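Local coordinates for protein Old Yellow Enzyme (Pichia, PDB 6AGZ) that binds flavin mononucleotide in a TIM barrel and, as an Old Yellow Enzyme, probably catalyses the asymmetric reduction of enone compounds, at residues T66-G71 / S108-N113; M183-S188 / H235-L240; P82-D87 / V169-N174. All blocks are in the same frame, centred on the assembly; numbering follows the deposited sequence.

Interactions 1 and 2 lie in the core, each joining neighbouring strands of the parallel eight-stranded barrel, and they adjoin because strands 106-112 and 183-187 are themselves neighbours. Both combine strand-to-strand backbone hydrogen bonds with side chains that reach the flavin: the amide of Gln-110 in one, the guanidinium of Arg-239 in the other. Interaction 3 lies farther out, about 15 Å from the chain centre (centre to centre), where 82-87 meets the helix 158-179 that precedes strand 183-187. Its surface is smaller and partly exposed, at Tyr-85, and asparagine amides and a water replace sheet pairing. Backbone hydrogen bonds of Phe-70 with Pro-82 and Ile-84 tie it to interaction 1.

Interaction 1 (T66-G71 / S108-N113); sequences TEATFG and SMQLWN. With FMN (flavin mononucleotide), chain C.
The indole of Trp-112 carries the methyl of Ala-68 over one face, a CH-pi contact in which Ala-68 CB stands 3.5 Å from the centroid of the five-membered ring. Phe-70 lies beside the same indole and points the same way; the two rings are nearly parallel, 13° apart, but slid so far that they barely overlap, and Phe-70 CE1 meets Trp-112 CE3 at 3.4 Å. The rings of His-187, Tyr-78 and Tyr-192 also meet the indole, that of Tyr-192 edge-to-face. Strands 63-70 and 106-112 are consecutive parallel strands of the TIM barrel, joined through helix 87-102 as a beta-alpha-beta unit. Thr-69 N donates to Gln-110 O and Trp-112 N to Thr-69 O, the latter at 2.6 Å, while Thr-66 N bonds to Ser-108 O. On the side of the sheet carrying Thr-69 and Leu-111, the Met-109 chain bends at its last torsion and brings CE to 3.6 Å from Thr-69 OG1, the two side chains crossing at about a right angle. Where strand 63-70 is interrupted, Glu-67 O is gripped by two hydroxyls, Thr-66 OG1 and Thr-69 OG1, arriving from opposite faces of its carbonyl plane. Gln-110, with CG anti to the backbone N (chi1 -170°) and the chain extended beyond it, reaches the pyrimidine end of the flavin. Its amide makes a matched pair of bonds there: flavin N3 donates to Gln-110 OE1 at 2.9 Å, and Gln-110 NE2 donates to flavin O2 at 2.9 Å with an N-H...O angle of 169°.

Interaction 2 (M183-S188 / H235-L240); sequences MVEVHS and HVAVRL. With FMN (flavin mononucleotide), chain C.
Glu-185 and Arg-239 pass each other at a slant on one side of the sheet, the carboxylate and guanidinium planes turned 76° apart. Glu-185 OE2 rests against the aliphatic part of the arginine, 3.4 Å from Arg-239 CB, but is 4.5 Å from Arg-239 NE and lies far off the guanidinium plane, so the charges are near without forming a salt bridge. Each polar end has another partner: Glu-185 OE1 bonds to Tyr-281 OH, and the guanidinium turns to the flavin. Arg-239 CG is anti to the backbone N (chi1 -173°), which carries the chain off the strand past Glu-185, and a bend at chi3 precedes the guanidinium. Arg-239 NH1 donates to both flavin O2, at 2.8 Å, and the ribityl O2', while Arg-239 NH2 makes a weak bond to O3'; flavin N1 lies at the guanidinium edge, in its plane. An alanine in place of Arg-239 would probably leave flavin O2 and the ribityl hydroxyls without these donors and the carboxylate of Glu-185 without its nearby positive charge. On this side of the sheet, too, flavin O2 lies over one face of the His-187 imidazole, 3.4 Å above the plane and offset toward the rim. On the other side, Val-186 CB packs on Val-238 CG2 at 4.1 Å, beneath helix 218-231. Between the two layers, the parallel backbones are joined by Val-184 N to His-235 O, Ala-237 N to Val-184 O, Val-186 N to Ala-237 O and Arg-239 N to Val-186 O. Such adjacent parallel strands, with flavin-binding side chains at their C-terminal ends, are characteristic of the TIM-barrel flavin site of the Old Yellow Enzyme family.

Interaction 3 (P82-D87 / V169-N174); sequences PMIYTD and VNAAKN
Ile-84 and Asn-174 form the direct polar link between 82-87 and 169-174, joining the connection that follows barrel strand 63-70 to helix 158-179 in the outer layer of the TIM barrel. The side-chain amide donates from Asn-174 ND2 to Ile-84 O at 3.1 Å, with an N-H...O angle of 150°. The donor lies in the plane of the carbonyl, whereas the oxygen is tilted somewhat from the plane of the asparagine amide. CG of Asn-174 is anti to its own carbonyl carbon (chi1 -70°), beside the backbone N, and from there ND2 extends toward the loop at Ile-84 and Tyr-85.

Apolar contact comes from the two branches of Ile-84. Its CG2 meets the methyl of Ala-171, 3.8 Å from Ala-171 CB, while CG1 rests against the aliphatic start of the asparagine, 4.0 Å from Asn-174 CB; the isoleucine and asparagine slide past each other in opposite directions. Trp-93 of helix 87-102 and Thr-69 of strand 63-70 also touch Ile-84, which is therefore buried between the barrel wall and its surrounding helices. On the more exposed side, at Tyr-85, the tyrosine ring and the Asn-170 amide cross at about a right angle, their planes 80° apart. This is a loose approach, with Tyr-85 CD1 lying 4.2 Å from Asn-170 ND2.

Water completes the polar contacts. One molecule spans the two segments and binds amides one helical turn apart, extending the grip of the helix to the next carbonyl of the loop. It accepts from both Asn-170 ND2 and Asn-174 ND2, the latter at 2.9 Å. Its own donated bond goes to Tyr-85 O, 2.7 Å from the water oxygen.

Interaction 1 (T66-G71 / S108-N113)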
loop_
_atom_site.group_PDB
_atom_site.type_symbol
_atom_site.label_atom_id
_atom_site.label_comp_id
_atom_site.label_asym_id
_atom_site.label_seq_id
_atom_site.Cartn_x
_atom_site.Cartn_y
_atom_site.Cartn_z
ATOM N N THR A 66 18.864 8.039 -20.341
ATOM C CA THR A 66 18.531 8.714 -21.582
ATOM C C THR A 66 17.089 9.203 -21.564
ATOM O O THR A 66 16.241 8.711 -20.815
ATOM C CB THR A 66 18.718 7.786 -22.781
ATOM O OG1 THR A 66 17.669 6.808 -22.798
ATOM C CG2 THR A 66 20.053 7.083 -22.705
ATOM N N GLU A 67 16.829 10.195 -22.411
ATOM C CA GLU A 67 15.467 10.551 -22.773
ATOM C C GLU A 67 14.689 9.303 -23.167
ATOM O O GLU A 67 15.245 8.347 -23.717
ATOM C CB GLU A 67 15.494 11.541 -23.934
ATOM C CG GLU A 67 16.339 11.031 -25.093
ATOM C CD GLU A 67 16.915 12.139 -25.945
ATOM O OE1 GLU A 67 16.231 12.577 -26.893
ATOM O OE2 GLU A 67 18.053 12.571 -25.662
ATOM N N ALA A 68 13.393 9.307 -22.865
ATOM C CA ALA A 68 12.544 8.172 -23.198
ATOM C C ALA A 68 12.617 7.872 -24.691
ATOM O O ALA A 68 12.367 8.745 -25.527
ATOM C CB ALA A 68 11.107 8.456 -22.774
ATOM N N THR A 69 12.963 6.630 -25.019
ATOM C CA THR A 69 13.319 6.237 -26.376
ATOM C C THR A 69 12.336 5.195 -26.888
ATOM O O THR A 69 12.081 4.192 -26.212
ATOM C CB THR A 69 14.749 5.685 -26.418
ATOM O OG1 THR A 69 15.676 6.725 -26.078
ATOM C CG2 THR A 69 15.081 5.146 -27.795
ATOM N N PHE A 70 11.790 5.435 -28.079
ATOM C CA PHE A 70 10.865 4.489 -28.690
ATOM C C PHE A 70 11.572 3.172 -28.991
ATOM O O PHE A 70 12.658 3.156 -29.577
ATOM C CB PHE A 70 10.284 5.075 -29.980
ATOM C CG PHE A 70 9.602 6.401 -29.796
ATOM C CD1 PHE A 70 8.785 6.634 -28.703
ATOM C CD2 PHE A 70 9.779 7.419 -30.722
ATOM C CE1 PHE A 70 8.158 7.856 -28.535
ATOM C CE2 PHE A 70 9.157 8.642 -30.560
ATOM C CZ PHE A 70 8.345 8.862 -29.466
ATOM N N GLY A 71 10.949 2.064 -28.586
ATOM C CA GLY A 71 11.503 0.758 -28.899
ATOM C C GLY A 71 11.272 0.336 -30.332
ATOM O O GLY A 71 12.052 -0.449 -30.882
ATOM N N SER A 108 21.890 4.429 -18.582
ATOM C CA SER A 108 20.767 3.535 -18.811
ATOM C C SER A 108 19.830 4.174 -19.826
ATOM O O SER A 108 19.679 5.398 -19.862
ATOM C CB SER A 108 20.009 3.248 -17.507
ATOM O OG SER A 108 18.759 2.628 -17.759
ATOM N N MET A 109 19.209 3.349 -20.661
ATOM C CA MET A 109 18.244 3.826 -21.645
ATOM C C MET A 109 16.834 3.494 -21.178
ATOM O O MET A 109 16.530 2.332 -20.886
ATOM C CB MET A 109 18.496 3.219 -23.025
ATOM C CG MET A 109 17.304 3.389 -23.963
ATOM S SD MET A 109 17.615 2.972 -25.688
ATOM C CE MET A 109 18.472 4.437 -26.252
ATOM N N GLN A 110 15.978 4.510 -21.111
ATOM C CA GLN A 110 14.567 4.306 -20.822
ATOM C C GLN A 110 13.823 4.043 -22.124
ATOM O O GLN A 110 13.999 4.773 -23.104
ATOM C CB GLN A 110 13.970 5.517 -20.104
ATOM C CG GLN A 110 12.566 5.269 -19.573
ATOM C CD GLN A 110 11.859 6.543 -19.157
ATOM O OE1 GLN A 110 11.832 7.521 -19.902
ATOM N NE2 GLN A 110 11.280 6.538 -17.962
ATOM N N LEU A 111 13.001 2.996 -22.134
ATOM C CA LEU A 111 12.227 2.620 -23.310
ATOM C C LEU A 111 10.824 3.205 -23.215
ATOM O O LEU A 111 10.140 3.029 -22.201
ATOM C CB LEU A 111 12.156 1.101 -23.458
ATOM C CG LEU A 111 13.461 0.391 -23.818
ATOM C CD1 LEU A 111 13.208 -1.091 -24.069
ATOM C CD2 LEU A 111 14.124 1.043 -25.023
ATOM N N TRP A 112 10.396 3.878 -24.279
ATOM C CA TRP A 112 9.135 4.605 -24.306
ATOM C C TRP A 112 8.112 3.863 -25.154
ATOM O O TRP A 112 8.458 3.246 -26.167
ATOM C CB TRP A 112 9.342 6.014 -24.869
ATOM C CG TRP A 112 8.461 7.070 -24.267
ATOM C CD1 TRP A 112 7.551 6.912 -23.263
ATOM C CD2 TRP A 112 8.420 8.454 -24.632
ATOM N NE1 TRP A 112 6.946 8.115 -22.979
ATOM C CE2 TRP A 112 7.466 9.078 -23.804
ATOM C CE3 TRP A 112 9.108 9.229 -25.571
ATOM C CZ2 TRP A 112 7.173 10.436 -23.897
ATOM C CZ3 TRP A 112 8.817 10.577 -25.659
ATOM C CH2 TRP A 112 7.859 11.166 -24.828
ATOM N N ASN A 113 6.851 3.927 -24.732
ATOM C CA ASN A 113 5.734 3.446 -25.539
ATOM C C ASN A 113 4.551 4.355 -25.251
ATOM O O ASN A 113 4.072 4.405 -24.114
ATOM C CB ASN A 113 5.394 1.987 -25.228
ATOM C CG ASN A 113 4.499 1.359 -26.281
ATOM O OD1 ASN A 113 3.689 2.039 -26.914
ATOM N ND2 ASN A 113 4.645 0.055 -26.480
HETATM N N1 FMN C . 10.340 11.324 -17.105
HETATM C C2 FMN C . 10.369 10.102 -17.751
HETATM O O2 FMN C . 10.193 9.065 -17.112
HETATM N N3 FMN C . 10.590 10.039 -19.111
HETATM C C4 FMN C . 10.786 11.200 -19.829
HETATM O O4 FMN C . 10.984 11.153 -21.042
HETATM C C4A FMN C . 10.759 12.428 -19.181
HETATM N N5 FMN C . 10.954 13.584 -19.901
HETATM C C5A FMN C . 10.932 14.806 -19.265
HETATM C C6 FMN C . 11.130 15.968 -20.000
HETATM C C7 FMN C . 11.107 17.204 -19.368
HETATM C C7M FMN C . 11.324 18.456 -20.162
HETATM C C8 FMN C . 10.885 17.280 -18.000
HETATM C C8M FMN C . 10.861 18.614 -17.315
HETATM C C9 FMN C . 10.685 16.118 -17.266
HETATM C C9A FMN C . 10.709 14.876 -17.895
HETATM N N10 FMN C . 10.509 13.715 -17.170
HETATM C C10 FMN C . 10.534 12.491 -17.813
HETATM C "C1'" FMN C . 10.279 13.782 -15.686
HETATM C "C2'" FMN C . 11.651 13.837 -15.008
HETATM O "O2'" FMN C . 12.361 12.654 -15.302
HETATM C "C3'" FMN C . 11.571 14.033 -13.495
HETATM O "O3'" FMN C . 10.931 12.928 -12.898
HETATM C "C4'" FMN C . 10.829 15.320 -13.147
HETATM O "O4'" FMN C . 11.322 16.379 -13.937
HETATM C "C5'" FMN C . 10.996 15.690 -11.679
HETATM O "O5'" FMN C . 12.369 15.766 -11.364
HETATM P P FMN C . 13.054 17.194 -11.078
HETATM O O1P FMN C . 12.254 17.922 -10.023
HETATM O O2P FMN C . 14.468 16.995 -10.586
HETATM O O3P FMN C . 13.074 17.996 -12.356
#

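Interaction 2 (M183-S188 / H235-L240)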
loop_
_atom_site.group_PDB
_atom_site.type_symbol
_atom_site.label_atom_id
_atom_site.label_comp_id
_atom_site.label_asym_id
_atom_site.label_seq_id
_atom_site.Cartn_x
_atom_site.Cartn_y
_atom_site.Cartn_z
ATOM N N MET A 183 22.001 -0.323 -18.324
ATOM C CA MET A 183 20.678 -0.826 -17.995
ATOM C C MET A 183 19.706 -0.430 -19.094
ATOM O O MET A 183 20.013 0.381 -19.972
ATOM C CB MET A 183 20.163 -0.294 -16.650
ATOM C CG MET A 183 21.017 -0.639 -15.453
ATOM S SD MET A 183 22.160 0.690 -15.046
ATOM C CE MET A 183 22.850 0.076 -13.511
ATOM N N VAL A 184 18.518 -1.019 -19.028
ATOM C CA VAL A 184 17.384 -0.609 -19.842
ATOM C C VAL A 184 16.203 -0.413 -18.899
ATOM O O VAL A 184 15.899 -1.291 -18.083
ATOM C CB VAL A 184 17.080 -1.629 -20.962
ATOM C CG1 VAL A 184 16.558 -2.961 -20.415
ATOM C CG2 VAL A 184 16.126 -1.037 -21.972
ATOM N N GLU A 185 15.585 0.761 -18.959
ATOM C CA GLU A 185 14.553 1.148 -18.005
ATOM C C GLU A 185 13.200 1.144 -18.699
ATOM O O GLU A 185 13.005 1.842 -19.699
ATOM C CB GLU A 185 14.839 2.522 -17.400
ATOM C CG GLU A 185 13.714 3.032 -16.510
ATOM C CD GLU A 185 14.019 4.380 -15.892
ATOM O OE1 GLU A 185 15.200 4.639 -15.579
ATOM O OE2 GLU A 185 13.079 5.183 -15.723
ATOM N N VAL A 186 12.269 0.364 -18.162
ATOM C CA VAL A 186 10.926 0.271 -18.719
ATOM C C VAL A 186 10.106 1.439 -18.182
ATOM O O VAL A 186 9.847 1.532 -16.979
ATOM C CB VAL A 186 10.278 -1.075 -18.385
ATOM C CG1 VAL A 186 8.831 -1.065 -18.783
ATOM C CG2 VAL A 186 11.012 -2.200 -19.098
ATOM N N HIS A 187 9.714 2.345 -19.077
ATOM C CA HIS A 187 8.861 3.475 -18.725
ATOM C C HIS A 187 7.435 2.965 -18.560
ATOM O O HIS A 187 6.788 2.580 -19.540
ATOM C CB HIS A 187 8.944 4.559 -19.797
ATOM C CG HIS A 187 8.332 5.866 -19.397
ATOM N ND1 HIS A 187 7.447 5.988 -18.346
ATOM C CD2 HIS A 187 8.480 7.111 -19.910
ATOM C CE1 HIS A 187 7.077 7.251 -18.230
ATOM N NE2 HIS A 187 7.690 7.953 -19.166
ATOM N N SER A 188 6.949 2.948 -17.324
ATOM C CA SER A 188 5.603 2.493 -17.007
ATOM C C SER A 188 4.872 3.539 -16.182
ATOM O O SER A 188 4.098 3.217 -15.275
ATOM C CB SER A 188 5.637 1.152 -16.275
ATOM O OG SER A 188 4.331 0.638 -16.088
ATOM N N HIS A 235 20.424 -5.664 -15.511
ATOM C CA HIS A 235 20.434 -4.686 -16.591
ATOM C C HIS A 235 19.039 -4.139 -16.878
ATOM O O HIS A 235 18.816 -3.543 -17.937
ATOM C CB HIS A 235 21.028 -5.298 -17.861
ATOM C CG HIS A 235 22.423 -5.815 -17.694
ATOM N ND1 HIS A 235 23.536 -5.016 -17.849
ATOM C CD2 HIS A 235 22.887 -7.052 -17.399
ATOM C CE1 HIS A 235 24.625 -5.738 -17.650
ATOM N NE2 HIS A 235 24.258 -6.976 -17.374
ATOM N N VAL A 236 18.097 -4.330 -15.954
ATOM C CA VAL A 236 16.697 -3.978 -16.164
ATOM C C VAL A 236 16.234 -3.070 -15.032
ATOM O O VAL A 236 16.655 -3.229 -13.880
ATOM C CB VAL A 236 15.803 -5.236 -16.252
ATOM C CG1 VAL A 236 14.351 -4.859 -16.516
ATOM C CG2 VAL A 236 16.306 -6.168 -17.338
ATOM N N ALA A 237 15.368 -2.115 -15.366
ATOM C CA ALA A 237 14.758 -1.224 -14.392
ATOM C C ALA A 237 13.346 -0.893 -14.860
ATOM O O ALA A 237 12.897 -1.350 -15.914
ATOM C CB ALA A 237 15.597 0.042 -14.202
ATOM N N VAL A 238 12.647 -0.082 -14.066
ATOM C CA VAL A 238 11.274 0.305 -14.374
ATOM C C VAL A 238 10.974 1.592 -13.623
ATOM O O VAL A 238 11.535 1.848 -12.553
ATOM C CB VAL A 238 10.279 -0.827 -14.008
ATOM C CG1 VAL A 238 10.262 -1.064 -12.503
ATOM C CG2 VAL A 238 8.880 -0.518 -14.530
ATOM N N ARG A 239 10.096 2.416 -14.193
ATOM C CA ARG A 239 9.641 3.631 -13.531
ATOM C C ARG A 239 8.134 3.583 -13.332
ATOM O O ARG A 239 7.389 3.178 -14.230
ATOM C CB ARG A 239 10.020 4.887 -14.319
ATOM C CG ARG A 239 9.709 6.168 -13.562
ATOM C CD ARG A 239 10.328 7.388 -14.211
ATOM N NE ARG A 239 10.924 8.267 -13.210
ATOM C CZ ARG A 239 11.323 9.511 -13.449
ATOM N NH1 ARG A 239 11.182 10.035 -14.657
ATOM N NH2 ARG A 239 11.857 10.234 -12.475
ATOM N N LEU A 240 7.692 4.003 -12.146
ATOM C CA LEU A 240 6.284 4.024 -11.782
ATOM C C LEU A 240 5.933 5.378 -11.181
ATOM O O LEU A 240 6.762 6.020 -10.530
ATOM C CB LEU A 240 5.949 2.907 -10.780
ATOM C CG LEU A 240 6.304 1.479 -11.200
ATOM C CD1 LEU A 240 6.292 0.546 -9.997
ATOM C CD2 LEU A 240 5.349 0.981 -12.273
HETATM N N1 FMN C . 10.340 11.324 -17.105
HETATM C C2 FMN C . 10.369 10.102 -17.751
HETATM O O2 FMN C . 10.193 9.065 -17.112
HETATM N N3 FMN C . 10.590 10.039 -19.111
HETATM C C4 FMN C . 10.786 11.200 -19.829
HETATM O O4 FMN C . 10.984 11.153 -21.042
HETATM C C4A FMN C . 10.759 12.428 -19.181
HETATM N N5 FMN C . 10.954 13.584 -19.901
HETATM C C5A FMN C . 10.932 14.806 -19.265
HETATM C C6 FMN C . 11.130 15.968 -20.000
HETATM C C7 FMN C . 11.107 17.204 -19.368
HETATM C C7M FMN C . 11.324 18.456 -20.162
HETATM C C8 FMN C . 10.885 17.280 -18.000
HETATM C C8M FMN C . 10.861 18.614 -17.315
HETATM C C9 FMN C . 10.685 16.118 -17.266
HETATM C C9A FMN C . 10.709 14.876 -17.895
HETATM N N10 FMN C . 10.509 13.715 -17.170
HETATM C C10 FMN C . 10.534 12.491 -17.813
HETATM C "C1'" FMN C . 10.279 13.782 -15.686
HETATM C "C2'" FMN C . 11.651 13.837 -15.008
HETATM O "O2'" FMN C . 12.361 12.654 -15.302
HETATM C "C3'" FMN C . 11.571 14.033 -13.495
HETATM O "O3'" FMN C . 10.931 12.928 -12.898
HETATM C "C4'" FMN C . 10.829 15.320 -13.147
HETATM O "O4'" FMN C . 11.322 16.379 -13.937
HETATM C "C5'" FMN C . 10.996 15.690 -11.679
HETATM O "O5'" FMN C . 12.369 15.766 -11.364
HETATM P P FMN C . 13.054 17.194 -11.078
HETATM O O1P FMN C . 12.254 17.922 -10.023
HETATM O O2P FMN C . 14.468 16.995 -10.586
HETATM O O3P FMN C . 13.074 17.996 -12.356
#

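Interaction 3 (P82-D87 / V169-N174)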
loop_
_atom_site.group_PDB
_atom_site.type_symbol
_atom_site.label_atom_id
_atom_site.label_comp_id
_atom_site.label_asym_id
_atom_site.label_seq_id
_atom_site.Cartn_x
_atom_site.Cartn_y
_atom_site.Cartn_z
ATOM N N PRO A 82 13.372 9.987 -29.948
ATOM C CA PRO A 82 14.439 8.995 -30.099
ATOM C C PRO A 82 13.905 7.599 -30.396
ATOM O O PRO A 82 12.752 7.266 -30.116
ATOM C CB PRO A 82 15.144 9.027 -28.731
ATOM C CG PRO A 82 14.267 9.906 -27.825
ATOM C CD PRO A 82 12.974 10.135 -28.542
ATOM N N MET A 83 14.785 6.772 -30.961
ATOM C CA MET A 83 14.439 5.396 -31.289
ATOM C C MET A 83 15.703 4.546 -31.290
ATOM O O MET A 83 16.796 5.034 -31.589
ATOM C CB MET A 83 13.721 5.303 -32.641
ATOM C CG MET A 83 12.971 3.996 -32.855
ATOM S SD MET A 83 12.090 3.922 -34.430
ATOM C CE MET A 83 10.804 5.137 -34.159
ATOM N N ILE A 84 15.543 3.272 -30.933
ATOM C CA ILE A 84 16.650 2.323 -30.840
ATOM C C ILE A 84 16.364 1.143 -31.768
ATOM O O ILE A 84 16.733 -0.003 -31.485
ATOM C CB ILE A 84 16.867 1.895 -29.370
ATOM C CG1 ILE A 84 18.176 1.111 -29.186
ATOM C CG2 ILE A 84 15.649 1.144 -28.824
ATOM C CD1 ILE A 84 19.404 1.983 -29.048
ATOM N N TYR A 85 15.702 1.416 -32.895
ATOM C CA TYR A 85 15.145 0.367 -33.745
ATOM C C TYR A 85 16.026 0.033 -34.947
ATOM O O TYR A 85 16.443 -1.117 -35.108
ATOM C CB TYR A 85 13.742 0.782 -34.203
ATOM C CG TYR A 85 12.974 -0.293 -34.934
ATOM C CD1 TYR A 85 12.479 -1.401 -34.259
ATOM C CD2 TYR A 85 12.728 -0.192 -36.296
ATOM C CE1 TYR A 85 11.772 -2.383 -34.922
ATOM C CE2 TYR A 85 12.020 -1.167 -36.967
ATOM C CZ TYR A 85 11.545 -2.260 -36.276
ATOM O OH TYR A 85 10.839 -3.234 -36.943
ATOM N N THR A 86 16.316 1.013 -35.802
ATOM C CA THR A 86 17.065 0.728 -37.017
ATOM C C THR A 86 18.559 0.615 -36.718
ATOM O O THR A 86 19.033 0.950 -35.628
ATOM C CB THR A 86 16.821 1.805 -38.073
ATOM O OG1 THR A 86 17.438 3.031 -37.664
ATOM C CG2 THR A 86 15.329 2.034 -38.268
ATOM N N ASP A 87 19.308 0.132 -37.713
ATOM C CA ASP A 87 20.754 0.004 -37.558
ATOM C C ASP A 87 21.401 1.358 -37.287
ATOM O O ASP A 87 22.243 1.485 -36.391
ATOM C CB ASP A 87 21.364 -0.649 -38.800
ATOM C CG ASP A 87 21.119 -2.147 -38.852
ATOM O OD1 ASP A 87 20.556 -2.693 -37.881
ATOM O OD2 ASP A 87 21.501 -2.779 -39.859
ATOM N N VAL A 169 11.502 -6.748 -26.147
ATOM C CA VAL A 169 12.673 -7.621 -26.076
ATOM C C VAL A 169 13.731 -7.177 -27.081
ATOM O O VAL A 169 14.922 -7.074 -26.754
ATOM C CB VAL A 169 12.266 -9.088 -26.297
ATOM C CG1 VAL A 169 13.499 -9.977 -26.360
ATOM C CG2 VAL A 169 11.331 -9.544 -25.192
ATOM N N ASN A 170 13.311 -6.903 -28.318
ATOM C CA ASN A 170 14.260 -6.503 -29.355
ATOM C C ASN A 170 14.942 -5.184 -29.010
ATOM O O ASN A 170 16.159 -5.040 -29.187
ATOM C CB ASN A 170 13.548 -6.408 -30.703
ATOM C CG ASN A 170 14.441 -5.854 -31.797
ATOM O OD1 ASN A 170 15.390 -6.507 -32.229
ATOM N ND2 ASN A 170 14.134 -4.646 -32.256
ATOM N N ALA A 171 14.176 -4.209 -28.512
ATOM C CA ALA A 171 14.766 -2.925 -28.144
ATOM C C ALA A 171 15.726 -3.073 -26.971
ATOM O O ALA A 171 16.784 -2.432 -26.942
ATOM C CB ALA A 171 13.667 -1.917 -27.816
ATOM N N ALA A 172 15.374 -3.914 -25.993
ATOM C CA ALA A 172 16.267 -4.141 -24.861
ATOM C C ALA A 172 17.569 -4.793 -25.308
ATOM O O ALA A 172 18.651 -4.431 -24.828
ATOM C CB ALA A 172 15.568 -4.995 -23.805
ATOM N N LYS A 173 17.486 -5.760 -26.227
ATOM C CA LYS A 173 18.699 -6.391 -26.740
ATOM C C LYS A 173 19.549 -5.398 -27.524
ATOM O O LYS A 173 20.779 -5.388 -27.392
ATOM C CB LYS A 173 18.337 -7.597 -27.607
ATOM C CG LYS A 173 17.831 -8.794 -26.818
ATOM C CD LYS A 173 17.245 -9.856 -27.735
ATOM C CE LYS A 173 18.298 -10.439 -28.665
ATOM N NZ LYS A 173 19.347 -11.196 -27.925
ATOM N N ASN A 174 18.914 -4.556 -28.346
ATOM C CA ASN A 174 19.661 -3.528 -29.066
ATOM C C ASN A 174 20.368 -2.582 -28.105
ATOM O O ASN A 174 21.530 -2.217 -28.322
ATOM C CB ASN A 174 18.729 -2.742 -29.990
ATOM C CG ASN A 174 18.250 -3.558 -31.171
ATOM O OD1 ASN A 174 18.814 -4.605 -31.487
ATOM N ND2 ASN A 174 17.207 -3.078 -31.836
HETATM O O HOH W 1 15.985 -3.651 -34.410
#